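Local coordinates for protein phosphoglycerate oxidoreductase (Rhizobium etli, PDB 4HY3) that probably reduces hydroxypyruvate or glyoxylate, using NADH or NADPH as hydride donor, at residues 160-163 against 164-168. Residues are numbered along the deposited sequence; the frame is centred on the assembly and turned at random.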
loop_
_atom_site.group_PDB
_atom_site.type_symbol
_atom_site.label_atom_id
_atom_site.label_comp_id
_atom_site.label_asym_id
_atom_site.label_seq_id
_atom_site.Cartn_x
_atom_site.Cartn_y
_atom_site.Cartn_z
ATOM N N THR A 160 -5.343 -39.071 13.144
ATOM C CA THR A 160 -4.252 -39.554 12.262
ATOM C C THR A 160 -3.209 -38.469 11.921
ATOM O O THR A 160 -2.927 -38.203 10.751
ATOM C CB THR A 160 -4.776 -40.173 10.939
ATOM O OG1 THR A 160 -5.339 -39.148 10.110
ATOM C CG2 THR A 160 -5.812 -41.281 11.186
ATOM N N GLU A 161 -2.607 -37.905 12.961
ATOM C CA GLU A 161 -1.832 -36.658 12.906
ATOM C C GLU A 161 -0.844 -36.419 11.758
ATOM O O GLU A 161 -1.192 -35.754 10.785
ATOM C CB GLU A 161 -1.127 -36.410 14.249
ATOM C CG GLU A 161 -2.012 -36.578 15.480
ATOM C CD GLU A 161 -3.379 -35.951 15.310
ATOM O OE1 GLU A 161 -3.515 -35.047 14.458
ATOM O OE2 GLU A 161 -4.318 -36.375 16.015
ATOM N N LEU A 162 0.367 -36.969 11.871
ATOM C CA LEU A 162 1.570 -36.434 11.210
ATOM C C LEU A 162 1.799 -35.076 11.864
ATOM O O LEU A 162 1.140 -34.101 11.535
ATOM C CB LEU A 162 1.436 -36.311 9.675
ATOM C CG LEU A 162 1.589 -37.443 8.625
ATOM C CD1 LEU A 162 2.779 -38.364 8.881
ATOM C CD2 LEU A 162 0.309 -38.249 8.437
ATOM N N TRP A 163 2.716 -35.022 12.820
ATOM C CA TRP A 163 2.673 -33.937 13.780
ATOM C C TRP A 163 3.422 -32.704 13.467
ATOM O O TRP A 163 4.196 -32.240 14.288
ATOM C CB TRP A 163 2.990 -34.415 15.185
ATOM C CG TRP A 163 1.760 -34.260 16.005
ATOM C CD1 TRP A 163 0.716 -35.162 16.144
ATOM C CD2 TRP A 163 1.351 -33.075 16.759
ATOM N NE1 TRP A 163 -0.275 -34.645 16.941
ATOM C CE2 TRP A 163 0.042 -33.397 17.346
ATOM C CE3 TRP A 163 1.916 -31.830 17.005
ATOM C CZ2 TRP A 163 -0.644 -32.497 18.148
ATOM C CZ3 TRP A 163 1.218 -30.934 17.823
ATOM C CH2 TRP A 163 -0.033 -31.261 18.378
ATOM N N GLY A 164 3.154 -32.126 12.302
ATOM C CA GLY A 164 3.743 -30.846 11.938
ATOM C C GLY A 164 5.174 -31.034 11.504
ATOM O O GLY A 164 6.007 -31.485 12.281
ATOM N N GLY A 165 5.456 -30.666 10.260
ATOM C CA GLY A 165 6.708 -31.014 9.614
ATOM C C GLY A 165 6.340 -32.194 8.754
ATOM O O GLY A 165 6.441 -32.143 7.525
ATOM N N GLU A 166 5.864 -33.243 9.417
ATOM C CA GLU A 166 5.404 -34.448 8.741
ATOM C C GLU A 166 4.118 -34.234 7.934
ATOM O O GLU A 166 3.870 -34.955 6.962
ATOM C CB GLU A 166 5.264 -35.610 9.732
ATOM C CG GLU A 166 6.580 -36.305 10.095
ATOM C CD GLU A 166 7.186 -37.137 8.953
ATOM O OE1 GLU A 166 7.665 -38.262 9.223
ATOM O OE2 GLU A 166 7.199 -36.679 7.781
ATOM N N GLY A 167 3.320 -33.237 8.328
ATOM C CA GLY A 167 2.112 -32.859 7.593
ATOM C C GLY A 167 2.446 -32.086 6.336
ATOM O O GLY A 167 1.733 -32.146 5.345
ATOM N N ASN A 168 3.573 -31.404 6.360
ATOM C CA ASN A 168 3.839 -30.341 5.408
ATOM C C ASN A 168 4.580 -30.759 4.124
ATOM O O ASN A 168 5.229 -29.945 3.447
ATOM C CB ASN A 168 4.534 -29.177 6.138
ATOM C CG ASN A 168 3.711 -28.650 7.308
ATOM O OD1 ASN A 168 4.247 -28.065 8.248
ATOM N ND2 ASN A 168 2.402 -28.873 7.260
#
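L162 meets E166 in a local, surface contact round a turn, within the irregular chain that leads from helix 151-158 to strand 178-182; its centre lies about 36 Å from the centre of the subunit. The isobutyl group of L162 does most of the touching. Its CD1 comes to 3.8 Å from E166 CB, the two side chains passing at a slant, while L162 CG lies 3.8 Å from the carbonyl O of E166. Nearer the backbone, L162 CB packs against the peptide that joins E166 to G167, 3.8 Å from G167 N. In L162 the CG stands anti to the carbonyl carbon (chi1 -80°), which directs the branch at the E166 backbone. Of the E166 side chain, CB makes the contact; the chain then bends at chi2 (-70°) and takes the carboxylate away from the leucine. The reversal behind this contact, in the NAD-binding region of the D-isomer specific 2-hydroxyacid dehydrogenases, is an inverse gamma turn centred on W163, closed by G164 N donating to L162 O at 2.9 Å. That bond is bent, with 142° at the hydrogen, as expected of so tight a ring. G164 and G165 continue the bend with positive phi angles, a region of backbone space that glycine enters easily; G165 O then accepts from N168 N at 3.2 Å. The W163 indole leaves the turn on its own course, its CB still 3.7 Å from G164 N, and reaches F156 of helix 151-158 and A313 of the second subunit. E161 OE2 forms a salt bridge with R304 of that second subunit, and N168 packs on A318 of the same neighbouring chain.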